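Local coordinates for PrgX (Enterococcus faecalis, PDB 2AWI), which acts as the receptor for the peptide sex pheromone cCF10 and as a repressor that probably binds DNA, regulating conjugation in Enterococcus faecalis, at the interface of chains A and B and the interface of chains A and C. Numbering follows the deposited sequence. Chains: chain A/B/C, PrgX.

Contact 1: the interface of chains A and B. Residues chain A 266-267; chain B 221, 233-234, 237, 241.
A:Ile267 sets CG1 between its backbone N and carbonyl carbon (chi1 72°), which turns CG2 toward chain B, while B:Asn237 holds CG anti to its own N (chi1 -151°) and brings its amide against the backbone of A:Ile267. The site lies in the C-terminal TPR region: the end of A helix 251-266 and the residue after it rest on B helix 230-248, in one part of a two-fold interface that would join the chains as a dimer, if this pairing is the biological one. Chain B hides 71 Å² of A:Ile267, more than of A:Ile266. The CG2 methyl of A:Ile267 meets CD1 of B:Leu234 at 3.5 Å, the two side chains crossing at a slant. On the other flank ND2 of B:Asn237 comes to 3.3 Å from CA of A:Ile267, a van der Waals contact. The same amide turns OD1 toward A:Ile266, whose CG2 lies 3.5 Å away. Rotation of this amide is restrained from within chain B, where NE2 of B:Gln241 donates to OD1 of B:Asn237 at 3.3 Å, the donor tilted 25° from the carbonyl plane of B:Asn237. Polar linkage between the chains runs through water 1, which sits 2.7 Å from the carbonyl O of A:Ile267 and 2.6 Å from carboxylate OD2 of B:Asp233. The side-chain nitrogen NZ of the extended B:Lys221 also reaches this water, at 3.1 Å, and forms a salt bridge to OD1 of B:Asp233, approaching from above the carboxylate plane at 3.1 Å.

Contact 2: the interface of chains A and C. Residues chain A 254-255, 289-293; chain C 251-252, 255.
A two-fold contact between the C-terminal TPR regions of PrgX brings C:Ile251 and C:Asp252, at the start of helix 251-266, against A:Phe289 to A:Lys293; in the deposited assembly of four copies it links chain C to chain A, though the structure alone does not show that this is the association in the cell. The backbone N of C:Ile251 donates to the carbonyl O of A:Thr290 at 3.1 Å, so an amide of the first helical turn finds its acceptor in the partner. The side chain of C:Ile251 packs among A:Tyr254, A:Phe289 and A:Pro292. CD1 stands over the centre of one face of the A:Tyr254 ring, 4.3 Å above its plane, and also meets CD2 of A:Phe289 at 3.3 Å, the two side chains crossing near a right angle. The other branch, CG2, runs alongside A:Pro292 and touches its CG at 3.6 Å. In C:Asp252, CG anti to the carbonyl carbon (chi1 -69°) directs the carboxylate to the start of helix 293-300, where OD2 offers its syn lone pair to the backbone N of A:Lys293. A:Lys293 is poorly ordered, so the 2.5 Å length of this bent bond (135° at H) is uncertain. That helix start may help stabilise the carboxylate's charge. NZ of A:Lys293 adds a weak bond, in salt-bridge range, to C:Asp252 OD1 at 3.4 Å. Beside this, A:Leu255 and C:Leu255 run antiparallel past one another, CD2 to CD2 at 3.7 Å.

Contact 1: the interface of chains A and B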
# COMPACT_ATOMS: atom_id res chain seq x y z
N ILE A 266 -7.86 -11.99 1.39
CA ILE A 266 -8.93 -11.42 0.60
C ILE A 266 -9.86 -12.47 -0.01
O ILE A 266 -11.08 -12.39 0.15
CB ILE A 266 -8.37 -10.55 -0.54
CG1 ILE A 266 -7.50 -9.43 0.04
CG2 ILE A 266 -9.50 -9.94 -1.34
CD1 ILE A 266 -6.94 -8.48 -1.00
N ILE A 267 -9.30 -13.46 -0.71
CA ILE A 267 -10.13 -14.47 -1.35
C ILE A 267 -10.74 -15.49 -0.41
O ILE A 267 -11.47 -16.38 -0.86
CB ILE A 267 -9.37 -15.19 -2.49
CG1 ILE A 267 -8.30 -16.13 -1.92
CG2 ILE A 267 -8.71 -14.14 -3.40
CD1 ILE A 267 -7.46 -16.83 -2.98
N LYS B 221 -18.00 -23.85 -3.38
CA LYS B 221 -17.01 -24.11 -2.33
C LYS B 221 -17.55 -24.96 -1.18
O LYS B 221 -16.76 -25.55 -0.43
CB LYS B 221 -16.46 -22.78 -1.78
CG LYS B 221 -15.75 -21.92 -2.82
CD LYS B 221 -15.24 -20.60 -2.24
CE LYS B 221 -14.49 -19.81 -3.32
NZ LYS B 221 -13.99 -18.48 -2.89
N ASP B 233 -10.75 -18.55 -8.68
CA ASP B 233 -11.06 -18.03 -7.36
C ASP B 233 -10.51 -16.62 -7.21
O ASP B 233 -11.17 -15.72 -6.68
CB ASP B 233 -10.46 -18.93 -6.27
CG ASP B 233 -11.07 -18.69 -4.91
OD1 ASP B 233 -11.68 -17.62 -4.73
OD2 ASP B 233 -10.94 -19.55 -4.02
N LEU B 234 -9.30 -16.42 -7.71
CA LEU B 234 -8.65 -15.13 -7.63
C LEU B 234 -9.28 -14.13 -8.60
O LEU B 234 -9.46 -12.96 -8.27
CB LEU B 234 -7.15 -15.30 -7.91
CG LEU B 234 -6.19 -14.18 -7.51
CD1 LEU B 234 -6.40 -13.80 -6.05
CD2 LEU B 234 -4.76 -14.65 -7.75
N ASN B 237 -12.86 -13.19 -7.54
CA ASN B 237 -12.83 -12.28 -6.40
C ASN B 237 -12.52 -10.89 -6.96
O ASN B 237 -13.01 -9.87 -6.45
CB ASN B 237 -11.74 -12.73 -5.40
CG ASN B 237 -12.07 -12.34 -3.97
OD1 ASN B 237 -11.87 -11.20 -3.55
ND2 ASN B 237 -12.60 -13.31 -3.20
N GLN B 241 -14.68 -7.53 -6.56
CA GLN B 241 -14.16 -6.24 -6.11
C GLN B 241 -14.66 -5.13 -7.03
O GLN B 241 -14.99 -4.04 -6.58
CB GLN B 241 -12.63 -6.23 -6.11
CG GLN B 241 -11.96 -7.21 -5.14
CD GLN B 241 -12.36 -6.97 -3.70
OE1 GLN B 241 -12.41 -5.84 -3.23
NE2 GLN B 241 -12.63 -8.05 -2.98
O HOH W 1 -11.27 -18.95 -1.48

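Contact 2: the interface of chains A and C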
# COMPACT_ATOMS: atom_id res chain seq x y z
N TYR A 254 10.39 -9.25 -0.11
CA TYR A 254 9.74 -9.38 1.18
C TYR A 254 8.32 -8.84 1.08
O TYR A 254 7.39 -9.40 1.65
CB TYR A 254 10.51 -8.64 2.26
CG TYR A 254 10.05 -8.97 3.66
CD1 TYR A 254 8.89 -8.39 4.20
CD2 TYR A 254 10.74 -9.90 4.44
CE1 TYR A 254 8.44 -8.74 5.47
CE2 TYR A 254 10.30 -10.25 5.71
CZ TYR A 254 9.15 -9.67 6.22
OH TYR A 254 8.72 -10.05 7.46
N LEU A 255 8.18 -7.74 0.36
CA LEU A 255 6.88 -7.12 0.16
C LEU A 255 5.98 -8.03 -0.69
O LEU A 255 4.81 -8.23 -0.37
CB LEU A 255 7.04 -5.76 -0.52
CG LEU A 255 7.94 -4.77 0.23
CD1 LEU A 255 7.96 -3.44 -0.51
CD2 LEU A 255 7.43 -4.59 1.66
N PHE A 289 14.54 -10.01 11.55
CA PHE A 289 13.72 -8.97 10.94
C PHE A 289 12.36 -8.99 11.62
O PHE A 289 11.81 -10.06 11.90
CB PHE A 289 13.52 -9.24 9.45
CG PHE A 289 14.43 -8.45 8.55
CD1 PHE A 289 15.72 -8.91 8.27
CD2 PHE A 289 14.00 -7.26 7.97
CE1 PHE A 289 16.56 -8.19 7.42
CE2 PHE A 289 14.82 -6.54 7.12
CZ PHE A 289 16.11 -7.00 6.84
N THR A 290 11.82 -7.81 11.91
CA THR A 290 10.50 -7.73 12.53
C THR A 290 9.49 -7.62 11.38
O THR A 290 9.51 -6.65 10.62
CB THR A 290 10.37 -6.48 13.42
OG1 THR A 290 11.48 -6.42 14.33
CG2 THR A 290 9.08 -6.54 14.22
N PRO A 291 8.61 -8.62 11.23
CA PRO A 291 7.62 -8.59 10.15
C PRO A 291 6.65 -7.42 10.31
O PRO A 291 6.49 -6.88 11.40
CB PRO A 291 6.94 -9.95 10.27
CG PRO A 291 6.95 -10.17 11.75
CD PRO A 291 8.34 -9.74 12.15
N PRO A 292 5.99 -7.02 9.21
CA PRO A 292 5.02 -5.91 9.19
C PRO A 292 3.94 -5.98 10.27
O PRO A 292 3.59 -7.06 10.75
CB PRO A 292 4.45 -5.99 7.78
CG PRO A 292 5.63 -6.41 6.99
CD PRO A 292 6.22 -7.52 7.84
N LYS A 293 3.41 -4.82 10.62
CA LYS A 293 2.36 -4.70 11.63
C LYS A 293 1.27 -5.72 11.36
O LYS A 293 0.84 -6.45 12.25
CB LYS A 293 1.76 -3.28 11.59
CG LYS A 293 0.99 -2.94 10.30
CD LYS A 293 1.86 -3.05 9.04
CE LYS A 293 1.07 -2.77 7.76
NZ LYS A 293 1.93 -2.84 6.54
N ILE C 251 10.34 -3.83 9.56
CA ILE C 251 9.93 -3.64 8.17
C ILE C 251 9.05 -2.42 7.95
O ILE C 251 9.30 -1.63 7.03
CB ILE C 251 9.21 -4.89 7.63
CG1 ILE C 251 10.21 -6.04 7.53
CG2 ILE C 251 8.61 -4.60 6.26
CD1 ILE C 251 11.38 -5.76 6.60
N ASP C 252 8.04 -2.24 8.79
CA ASP C 252 7.17 -1.09 8.66
C ASP C 252 7.97 0.21 8.72
O ASP C 252 7.72 1.13 7.94
CB ASP C 252 6.11 -1.06 9.77
CG ASP C 252 5.09 -2.18 9.63
OD1 ASP C 252 4.73 -2.54 8.48
OD2 ASP C 252 4.64 -2.69 10.67
N LEU C 255 9.35 1.03 5.51
CA LEU C 255 8.29 1.45 4.61
C LEU C 255 7.90 2.90 4.93
O LEU C 255 7.74 3.72 4.04
CB LEU C 255 7.07 0.53 4.74
CG LEU C 255 7.31 -0.96 4.46
CD1 LEU C 255 6.03 -1.76 4.71
CD2 LEU C 255 7.78 -1.14 3.02

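The C-alpha centres of contact 1 and contact 2 lie about 25 Å apart, and both use helix 251-266 of chain A: its C-terminal end faces chain B in contact 1, while residues of its first turn or so face chain C in contact 2. One helix thus spans two different two-fold interfaces. In the patches given, contact 1 crosses through a water, contact 2 through direct hydrogen bonds. Because chain A meets B and C through different surfaces, the two kinds of interface could together link the four copies of the deposited assembly, perhaps as a dimer of dimers.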